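Local coordinates for uncharacterized protein (Bacteroides ovatus, PDB 4FXT) that is of unknown function but folds as two beta-sandwich domains, probably transthyretin-like at the N terminus and related to E-set immunoglobulin-like folds at the C terminus, at residues Pro6-Gly12 and Tyr53-Asn59; Pro96-Asn102 and Phe116-Val122; Asn173-Leu177 and Lys198-Lys202. The contacts are given in a common frame with arbitrary orientation. Residues are numbered along the deposited sequence.

Contact 1. Residues Pro6-Gly12 and Tyr53-Asn59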
loop_
_atom_site.group_PDB
_atom_site.type_symbol
_atom_site.label_atom_id
_atom_site.label_comp_id
_atom_site.label_asym_id
_atom_site.label_seq_id
_atom_site.Cartn_x
_atom_site.Cartn_y
_atom_site.Cartn_z
ATOM N N PRO A 6 -16.162 -24.640 -13.005
ATOM C CA PRO A 6 -14.960 -25.159 -12.330
ATOM C C PRO A 6 -13.862 -24.077 -12.261
ATOM O O PRO A 6 -12.666 -24.389 -12.130
ATOM C CB PRO A 6 -14.551 -26.363 -13.207
ATOM C CG PRO A 6 -15.105 -26.070 -14.562
ATOM C CD PRO A 6 -16.364 -25.251 -14.337
ATOM N N LYS A 7 -14.299 -22.792 -12.323
ATOM C CA LYS A 7 -13.456 -21.593 -12.328
ATOM C C LYS A 7 -13.180 -21.166 -10.890
ATOM O O LYS A 7 -14.008 -20.504 -10.255
ATOM C CB LYS A 7 -14.141 -20.474 -13.133
ATOM C CG LYS A 7 -13.204 -19.409 -13.625
ATOM C CD LYS A 7 -13.923 -18.337 -14.405
ATOM C CE LYS A 7 -12.939 -17.317 -14.938
ATOM N NZ LYS A 7 -13.617 -16.154 -15.569
ATOM N N ALA A 8 -11.989 -21.565 -10.397
ATOM C CA ALA A 8 -11.381 -21.391 -9.071
ATOM C C ALA A 8 -11.098 -19.911 -8.708
ATOM O O ALA A 8 -11.186 -19.031 -9.564
ATOM C CB ALA A 8 -10.072 -22.162 -9.036
ATOM N N THR A 9 -10.731 -19.663 -7.427
ATOM C CA THR A 9 -10.407 -18.329 -6.906
ATOM C C THR A 9 -8.970 -18.313 -6.388
ATOM O O THR A 9 -8.640 -19.083 -5.489
ATOM C CB THR A 9 -11.408 -17.923 -5.780
ATOM O OG1 THR A 9 -12.746 -18.037 -6.237
ATOM C CG2 THR A 9 -11.205 -16.529 -5.299
ATOM N N LEU A 10 -8.122 -17.420 -6.932
ATOM C CA LEU A 10 -6.743 -17.200 -6.465
ATOM C C LEU A 10 -6.704 -15.947 -5.640
ATOM O O LEU A 10 -6.970 -14.871 -6.167
ATOM C CB LEU A 10 -5.701 -17.124 -7.594
ATOM C CG LEU A 10 -4.254 -16.797 -7.134
ATOM C CD1 LEU A 10 -3.663 -17.902 -6.233
ATOM C CD2 LEU A 10 -3.347 -16.553 -8.310
ATOM N N THR A 11 -6.387 -16.074 -4.352
ATOM C CA THR A 11 -6.325 -14.917 -3.445
ATOM C C THR A 11 -4.961 -14.892 -2.781
ATOM O O THR A 11 -4.243 -15.869 -2.825
ATOM C CB THR A 11 -7.486 -14.921 -2.380
ATOM O OG1 THR A 11 -7.416 -16.117 -1.612
ATOM C CG2 THR A 11 -8.875 -14.817 -2.994
ATOM N N GLY A 12 -4.618 -13.761 -2.194
ATOM C CA GLY A 12 -3.348 -13.563 -1.515
ATOM C C GLY A 12 -3.116 -12.112 -1.155
ATOM O O GLY A 12 -4.054 -11.314 -1.122
ATOM N N TYR A 53 -5.309 -9.217 -2.980
ATOM C CA TYR A 53 -5.856 -9.403 -4.307
ATOM C C TYR A 53 -6.717 -10.686 -4.360
ATOM O O TYR A 53 -6.564 -11.588 -3.522
ATOM C CB TYR A 53 -4.726 -9.467 -5.330
ATOM C CG TYR A 53 -3.955 -10.780 -5.282
ATOM C CD1 TYR A 53 -4.373 -11.888 -6.026
ATOM C CD2 TYR A 53 -2.819 -10.921 -4.479
ATOM C CE1 TYR A 53 -3.692 -13.098 -5.964
ATOM C CE2 TYR A 53 -2.129 -12.132 -4.411
ATOM C CZ TYR A 53 -2.579 -13.220 -5.148
ATOM O OH TYR A 53 -1.911 -14.418 -5.114
ATOM N N SER A 54 -7.601 -10.767 -5.370
ATOM C CA SER A 54 -8.467 -11.922 -5.697
ATOM C C SER A 54 -8.733 -11.889 -7.157
ATOM O O SER A 54 -8.919 -10.786 -7.702
ATOM C CB SER A 54 -9.768 -11.939 -4.903
ATOM O OG SER A 54 -10.623 -10.876 -5.300
ATOM N N VAL A 55 -8.698 -13.059 -7.813
ATOM C CA VAL A 55 -8.881 -13.178 -9.262
ATOM C C VAL A 55 -9.462 -14.552 -9.525
ATOM O O VAL A 55 -8.975 -15.525 -8.949
ATOM C CB VAL A 55 -7.545 -12.905 -10.048
ATOM C CG1 VAL A 55 -6.379 -13.797 -9.582
ATOM C CG2 VAL A 55 -7.738 -12.966 -11.563
ATOM N N SER A 56 -10.557 -14.633 -10.313
ATOM C CA SER A 56 -11.118 -15.948 -10.642
ATOM C C SER A 56 -10.423 -16.441 -11.908
ATOM O O SER A 56 -10.201 -15.676 -12.862
ATOM C CB SER A 56 -12.639 -15.941 -10.780
ATOM O OG SER A 56 -13.062 -15.207 -11.914
ATOM N N LEU A 57 -9.983 -17.694 -11.860
ATOM C CA LEU A 57 -9.228 -18.345 -12.923
ATOM C C LEU A 57 -9.671 -19.754 -13.172
ATOM O O LEU A 57 -10.218 -20.397 -12.271
ATOM C CB LEU A 57 -7.741 -18.395 -12.525
ATOM C CG LEU A 57 -7.004 -17.128 -12.189
ATOM C CD1 LEU A 57 -5.742 -17.449 -11.461
ATOM C CD2 LEU A 57 -6.736 -16.294 -13.408
ATOM N N PHE A 58 -9.340 -20.287 -14.349
ATOM C CA PHE A 58 -9.570 -21.697 -14.579
ATOM C C PHE A 58 -8.399 -22.443 -13.986
ATOM O O PHE A 58 -7.311 -21.863 -13.876
ATOM C CB PHE A 58 -9.787 -22.022 -16.067
ATOM C CG PHE A 58 -11.071 -21.474 -16.628
ATOM C CD1 PHE A 58 -12.293 -22.078 -16.332
ATOM C CD2 PHE A 58 -11.064 -20.382 -17.485
ATOM C CE1 PHE A 58 -13.496 -21.558 -16.835
ATOM C CE2 PHE A 58 -12.263 -19.868 -18.000
ATOM C CZ PHE A 58 -13.471 -20.462 -17.673
ATOM N N ASN A 59 -8.609 -23.702 -13.565
ATOM C CA ASN A 59 -7.533 -24.523 -13.005
ATOM C C ASN A 59 -6.405 -24.707 -14.032
ATOM O O ASN A 59 -6.653 -24.745 -15.234
ATOM C CB ASN A 59 -8.064 -25.871 -12.546
ATOM C CG ASN A 59 -9.064 -25.752 -11.442
ATOM O OD1 ASN A 59 -8.710 -25.494 -10.294
ATOM N ND2 ASN A 59 -10.340 -25.914 -11.769
#
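Strands 7-12 and 53-58 run antiparallel, their axes 4.3 Å apart at closest and their directions 141° apart. At the Gly12 end two hydrogen bonds close a ring with Tyr53 (Tyr53 N to Gly12 O 3.1 Å, Gly12 N to Tyr53 O 3.2 Å). The next ring joins Leu10 N to Val55 O at 2.9 Å and Val55 N to Leu10 O at 3.0 Å, and beyond it Leu57 N reaches Ala8 O at 2.9 Å. On the inner face, Leu10 CB lies 3.9 Å from both Val55 CG1 and Leu57 CD1, while the Tyr53 ring lies over the backbone of Gly12, where a beta carbon would clash with its hydroxyl; that hydroxyl bonds Gln90 O. The other face carries Thr9, Thr11, Ser54 and Ser56, and near its end Lys7 CG packs over the Phe58 ring in a CH-pi contact. The chemistry is thus two-sided: Leu10, Val55 and Leu57 face strands 28-33 and 43-46 across a probably transthyretin-like sandwich, while hydroxyl-bearing residues dominate the outward face.

Contact 2. Residues Pro96-Asn102 and Phe116-Val122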
loop_
_atom_site.group_PDB
_atom_site.type_symbol
_atom_site.label_atom_id
_atom_site.label_comp_id
_atom_site.label_asym_id
_atom_site.label_seq_id
_atom_site.Cartn_x
_atom_site.Cartn_y
_atom_site.Cartn_z
ATOM N N PRO A 96 9.418 -3.328 -1.450
ATOM C CA PRO A 96 9.177 -1.881 -1.606
ATOM C C PRO A 96 10.479 -1.073 -1.591
ATOM O O PRO A 96 11.501 -1.559 -1.082
ATOM C CB PRO A 96 8.304 -1.519 -0.391
ATOM C CG PRO A 96 8.032 -2.769 0.325
ATOM C CD PRO A 96 8.959 -3.809 -0.129
ATOM N N TYR A 97 10.459 0.151 -2.169
ATOM C CA TYR A 97 11.664 0.981 -2.171
ATOM C C TYR A 97 11.850 1.519 -0.754
ATOM O O TYR A 97 12.920 1.378 -0.145
ATOM C CB TYR A 97 11.571 2.074 -3.230
ATOM C CG TYR A 97 11.416 1.497 -4.626
ATOM C CD1 TYR A 97 12.500 0.937 -5.293
ATOM C CD2 TYR A 97 10.188 1.530 -5.288
ATOM C CE1 TYR A 97 12.359 0.379 -6.562
ATOM C CE2 TYR A 97 10.040 0.995 -6.565
ATOM C CZ TYR A 97 11.135 0.426 -7.201
ATOM O OH TYR A 97 11.053 -0.093 -8.474
ATOM N N PHE A 98 10.749 2.003 -0.196
ATOM C CA PHE A 98 10.572 2.457 1.168
ATOM C C PHE A 98 9.357 1.769 1.753
ATOM O O PHE A 98 8.368 1.545 1.023
ATOM C CB PHE A 98 10.443 3.982 1.221
ATOM C CG PHE A 98 11.697 4.755 0.906
ATOM C CD1 PHE A 98 12.008 5.103 -0.400
ATOM C CD2 PHE A 98 12.547 5.166 1.919
ATOM C CE1 PHE A 98 13.165 5.825 -0.694
ATOM C CE2 PHE A 98 13.692 5.907 1.630
ATOM C CZ PHE A 98 14.002 6.218 0.322
ATOM N N PHE A 99 9.436 1.383 3.035
ATOM C CA PHE A 99 8.329 0.686 3.685
ATOM C C PHE A 99 7.878 1.451 4.936
ATOM O O PHE A 99 8.716 1.983 5.671
ATOM C CB PHE A 99 8.739 -0.757 4.026
ATOM C CG PHE A 99 7.686 -1.603 4.716
ATOM C CD1 PHE A 99 6.529 -2.003 4.040
ATOM C CD2 PHE A 99 7.881 -2.058 6.007
ATOM C CE1 PHE A 99 5.557 -2.791 4.673
ATOM C CE2 PHE A 99 6.924 -2.868 6.632
ATOM C CZ PHE A 99 5.768 -3.235 5.961
ATOM N N VAL A 100 6.548 1.542 5.141
ATOM C CA VAL A 100 5.968 2.218 6.312
ATOM C C VAL A 100 5.454 1.165 7.298
ATOM O O VAL A 100 4.582 0.374 6.919
ATOM C CB VAL A 100 4.834 3.230 5.947
ATOM C CG1 VAL A 100 4.516 4.126 7.150
ATOM C CG2 VAL A 100 5.228 4.105 4.759
ATOM N N ARG A 101 5.982 1.149 8.538
ATOM C CA ARG A 101 5.446 0.224 9.588
ATOM C C ARG A 101 5.188 0.921 10.952
ATOM O O ARG A 101 5.557 2.081 11.190
ATOM C CB ARG A 101 6.377 -0.976 9.860
ATOM C CG ARG A 101 7.630 -0.648 10.693
ATOM C CD ARG A 101 8.480 -1.879 10.838
ATOM N NE ARG A 101 9.101 -2.265 9.569
ATOM C CZ ARG A 101 9.400 -3.514 9.228
ATOM N NH1 ARG A 101 9.050 -4.531 10.018
ATOM N NH2 ARG A 101 10.005 -3.764 8.070
ATOM N N ASN A 102 4.562 0.149 11.857
ATOM C CA ASN A 102 4.264 0.474 13.261
ATOM C C ASN A 102 3.610 1.865 13.333
ATOM O O ASN A 102 4.067 2.775 14.034
ATOM C CB ASN A 102 5.543 0.389 14.071
ATOM C CG ASN A 102 6.351 -0.907 13.849
ATOM O OD1 ASN A 102 5.907 -1.885 13.215
ATOM N ND2 ASN A 102 7.620 -0.898 14.259
ATOM N N PHE A 116 4.907 6.836 13.278
ATOM C CA PHE A 116 5.252 5.923 12.199
ATOM C C PHE A 116 6.765 5.708 12.073
ATOM O O PHE A 116 7.568 6.562 12.460
ATOM C CB PHE A 116 4.710 6.494 10.862
ATOM C CG PHE A 116 5.141 7.914 10.601
ATOM C CD1 PHE A 116 4.427 8.986 11.136
ATOM C CD2 PHE A 116 6.290 8.186 9.862
ATOM C CE1 PHE A 116 4.858 10.308 10.932
ATOM C CE2 PHE A 116 6.701 9.508 9.635
ATOM C CZ PHE A 116 5.978 10.558 10.161
ATOM N N THR A 117 7.133 4.581 11.464
ATOM C CA THR A 117 8.507 4.206 11.184
ATOM C C THR A 117 8.638 3.991 9.682
ATOM O O THR A 117 7.697 3.506 9.028
ATOM C CB THR A 117 8.859 2.971 12.008
ATOM O OG1 THR A 117 8.533 3.231 13.382
ATOM C CG2 THR A 117 10.328 2.549 11.850
ATOM N N ILE A 118 9.792 4.388 9.122
ATOM C CA ILE A 118 10.081 4.304 7.672
ATOM C C ILE A 118 11.399 3.618 7.471
ATOM O O ILE A 118 12.392 3.976 8.113
ATOM C CB ILE A 118 10.068 5.694 6.980
ATOM C CG1 ILE A 118 8.692 6.403 7.198
ATOM C CG2 ILE A 118 10.419 5.581 5.490
ATOM C CD1 ILE A 118 8.611 7.824 6.724
ATOM N N ASN A 119 11.418 2.627 6.568
ATOM C CA ASN A 119 12.630 1.874 6.218
ATOM C C ASN A 119 13.029 2.110 4.776
ATOM O O ASN A 119 12.152 2.195 3.918
ATOM C CB ASN A 119 12.400 0.378 6.440
ATOM C CG ASN A 119 11.965 -0.025 7.847
ATOM O OD1 ASN A 119 10.949 -0.740 8.034
ATOM N ND2 ASN A 119 12.669 0.469 8.875
ATOM N N LYS A 120 14.327 2.237 4.500
ATOM C CA LYS A 120 14.822 2.323 3.123
ATOM C C LYS A 120 15.247 0.913 2.781
ATOM O O LYS A 120 16.251 0.429 3.330
ATOM C CB LYS A 120 15.921 3.382 2.955
ATOM C CG LYS A 120 16.468 3.536 1.531
ATOM C CD LYS A 120 17.537 4.612 1.500
ATOM C CE LYS A 120 18.204 4.702 0.182
ATOM N NZ LYS A 120 19.178 5.821 0.157
ATOM N N VAL A 121 14.397 0.196 2.012
ATOM C CA VAL A 121 14.593 -1.225 1.687
ATOM C C VAL A 121 15.547 -1.356 0.457
ATOM O O VAL A 121 16.453 -2.190 0.501
ATOM C CB VAL A 121 13.222 -1.894 1.447
ATOM C CG1 VAL A 121 13.363 -3.385 1.145
ATOM C CG2 VAL A 121 12.296 -1.679 2.642
ATOM N N VAL A 122 15.351 -0.522 -0.605
ATOM C CA VAL A 122 16.178 -0.460 -1.830
ATOM C C VAL A 122 17.195 0.678 -1.673
ATOM O O VAL A 122 16.801 1.845 -1.713
ATOM C CB VAL A 122 15.320 -0.290 -3.102
ATOM C CG1 VAL A 122 16.196 -0.214 -4.348
ATOM C CG2 VAL A 122 14.294 -1.415 -3.224
HETATM O O HOH W 1 9.946 1.096 14.625
HETATM O O HOH W 2 6.374 3.737 14.907
#
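Phe98 supplies the largest bump on one face of this antiparallel pair: its ring leans across to occupy the hollow between Ile118 and Lys120, with Phe98 CE2 3.6 Å from Lys120 CB and Phe98 CD2 4.2 Å from Ile118 CG2. On the other, Val121 CG2 packs 3.9 Å from Phe99 CB, and Arg101 curls over the strand so that its NE donates to Asn119 OD1 at 2.8 Å. Past Lys120 the ladder ends in a classic beta bulge, Val121 and Val122 opposite Tyr97, whose O accepts from Val121 N (2.9 Å) and Val122 N (3.1 Å); Val122 CG2 fits against Tyr97 CD1 at 3.6 Å. At the far end one water joins Asn102 O to Thr117 OG1, and another joins Thr117 OG1, weakly, to Asn102 ND2. Within the C-terminal sandwich, Phe98 and Val100 press on strand 176-185 and Ile118 on strand 127-135 of the facing sheet. The opposite face meets the N-terminal domain, where Tyr16 stacks edge-to-face with Phe99 and Asp17 forms a salt bridge with Arg101.

Contact 3. Residues Asn173-Leu177 and Lys198-Lys202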
loop_
_atom_site.group_PDB
_atom_site.type_symbol
_atom_site.label_atom_id
_atom_site.label_comp_id
_atom_site.label_asym_id
_atom_site.label_seq_id
_atom_site.Cartn_x
_atom_site.Cartn_y
_atom_site.Cartn_z
ATOM N N ASN A 173 -16.793 17.491 12.516
ATOM C CA ASN A 173 -18.045 17.115 13.179
ATOM C C ASN A 173 -18.479 15.697 12.804
ATOM O O ASN A 173 -19.605 15.298 13.083
ATOM C CB ASN A 173 -19.125 18.110 12.824
ATOM C CG ASN A 173 -18.858 19.485 13.407
ATOM O OD1 ASN A 173 -18.425 19.641 14.564
ATOM N ND2 ASN A 173 -19.181 20.516 12.648
ATOM N N GLU A 174 -17.565 14.909 12.242
ATOM C CA GLU A 174 -17.828 13.522 11.871
ATOM C C GLU A 174 -17.517 12.611 13.041
ATOM O O GLU A 174 -16.738 12.987 13.926
ATOM C CB GLU A 174 -17.016 13.138 10.641
ATOM C CG GLU A 174 -17.494 13.887 9.408
ATOM C CD GLU A 174 -18.911 13.595 8.937
ATOM O OE1 GLU A 174 -19.284 12.401 8.866
ATOM O OE2 GLU A 174 -19.607 14.559 8.543
ATOM N N SER A 175 -18.142 11.418 13.053
ATOM C CA SER A 175 -18.019 10.428 14.120
ATOM C C SER A 175 -16.606 9.822 14.167
ATOM O O SER A 175 -16.113 9.467 15.249
ATOM C CB SER A 175 -19.057 9.334 13.921
ATOM O OG SER A 175 -19.148 8.451 15.026
ATOM N N TYR A 176 -15.943 9.754 12.999
ATOM C CA TYR A 176 -14.589 9.213 12.799
ATOM C C TYR A 176 -14.041 9.616 11.433
ATOM O O TYR A 176 -14.801 10.079 10.578
ATOM C CB TYR A 176 -14.591 7.658 12.921
ATOM C CG TYR A 176 -15.522 6.944 11.949
ATOM C CD1 TYR A 176 -15.080 6.546 10.687
ATOM C CD2 TYR A 176 -16.829 6.640 12.302
ATOM C CE1 TYR A 176 -15.932 5.889 9.792
ATOM C CE2 TYR A 176 -17.684 5.978 11.419
ATOM C CZ TYR A 176 -17.233 5.607 10.165
ATOM O OH TYR A 176 -18.063 4.947 9.294
ATOM N N LEU A 177 -12.748 9.346 11.199
ATOM C CA LEU A 177 -12.086 9.551 9.913
ATOM C C LEU A 177 -11.058 8.441 9.678
ATOM O O LEU A 177 -10.735 7.668 10.577
ATOM C CB LEU A 177 -11.423 10.941 9.781
ATOM C CG LEU A 177 -10.361 11.389 10.849
ATOM C CD1 LEU A 177 -9.047 10.571 10.803
ATOM C CD2 LEU A 177 -10.010 12.835 10.670
ATOM N N LYS A 198 -8.928 3.742 10.975
ATOM C CA LYS A 198 -10.041 4.528 11.498
ATOM C C LYS A 198 -9.627 5.216 12.794
ATOM O O LYS A 198 -8.995 4.589 13.662
ATOM C CB LYS A 198 -11.279 3.668 11.728
ATOM C CG LYS A 198 -12.491 4.529 12.041
ATOM C CD LYS A 198 -13.633 3.843 12.779
ATOM C CE LYS A 198 -14.403 2.795 12.053
ATOM N NZ LYS A 198 -15.599 2.448 12.879
ATOM N N VAL A 199 -9.957 6.509 12.909
ATOM C CA VAL A 199 -9.635 7.336 14.072
ATOM C C VAL A 199 -10.917 7.953 14.583
ATOM O O VAL A 199 -11.537 8.737 13.858
ATOM C CB VAL A 199 -8.575 8.419 13.744
ATOM C CG1 VAL A 199 -8.203 9.231 14.978
ATOM C CG2 VAL A 199 -7.340 7.818 13.108
ATOM N N ALA A 200 -11.307 7.623 15.815
ATOM C CA ALA A 200 -12.506 8.175 16.430
ATOM C C ALA A 200 -12.345 9.657 16.691
ATOM O O ALA A 200 -11.283 10.082 17.122
ATOM C CB ALA A 200 -12.804 7.450 17.734
ATOM N N LEU A 201 -13.386 10.450 16.414
ATOM C CA LEU A 201 -13.358 11.903 16.649
ATOM C C LEU A 201 -14.346 12.251 17.764
ATOM O O LEU A 201 -14.245 13.306 18.394
ATOM C CB LEU A 201 -13.674 12.677 15.356
ATOM C CG LEU A 201 -12.771 12.390 14.149
ATOM C CD1 LEU A 201 -13.235 13.146 12.958
ATOM C CD2 LEU A 201 -11.318 12.712 14.423
ATOM N N LYS A 202 -15.279 11.333 18.013
ATOM C CA LYS A 202 -16.315 11.430 19.033
ATOM C C LYS A 202 -16.264 10.193 19.944
ATOM O O LYS A 202 -16.202 9.057 19.411
ATOM C CB LYS A 202 -17.714 11.585 18.385
ATOM C CG LYS A 202 -17.930 12.886 17.592
ATOM C CD LYS A 202 -19.362 12.954 17.030
ATOM C CE LYS A 202 -19.667 14.263 16.338
ATOM N NZ LYS A 202 -21.056 14.301 15.782
ATOM O OXT LYS A 202 -16.241 10.366 21.183
#
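Backbone hydrogen bonds set the register of this antiparallel pair. Leu177 and Val199 share a closed ring, with Val199 N to Leu177 O at 2.7 Å and Leu177 N to Val199 O at 3.0 Å. Toward the C terminus the ladder ends in a bulge-like pair, Leu201 and Lys202 opposite Ser175: Ser175 O accepts from Leu201 N at 3.1 Å and, weakly, from Lys202 N at 3.4 Å. The extended Lys202 side chain runs back along the loop that leads into strand 176-185, its NZ making a weak bond to Asn173 O at 3.2 Å. Apolar contacts gather on the inner face, where Leu177 CD1 lies 3.7 Å from Val199 CB and Leu177 CG 3.9 Å from Leu201 CD2; Val199 and Leu201 also touch Ile112 of strand 111-120. The aromatic interaction lies on the outer face. Lys198 folds its chain over the Tyr176 ring, placing its NZ 4.3 Å from the ring centroid and 7° off the normal, a cation-pi contact supported by a CH-pi approach of its CD. The pair forms the open end of the beta hairpin of strands 176-185 and 192-200, which closes one sheet edge, consistent with an immunoglobulin-like E-set sandwich.

Overall arrangement
The three contacts follow one another along the chain, neither nesting nor crossing. Contact 1 lies near the N terminus and brings strand 52-58 back beside the first strand after a 40-residue excursion, closing a long loop within the N-terminal domain. Contact 2 begins as the chain enters the second domain and closes the hairpin of strands 98-108 and 111-120; its centre is 30 Å from that of contact 1, on the opposite side of the chain's centre. Strand 7-16 nevertheless links the two regions, since its far end packs against contact 2. Contact 3 closes the last hairpin at the C terminus, in the facing sheet of the same sandwich, about 12 Å from contact 2 between nearest atoms.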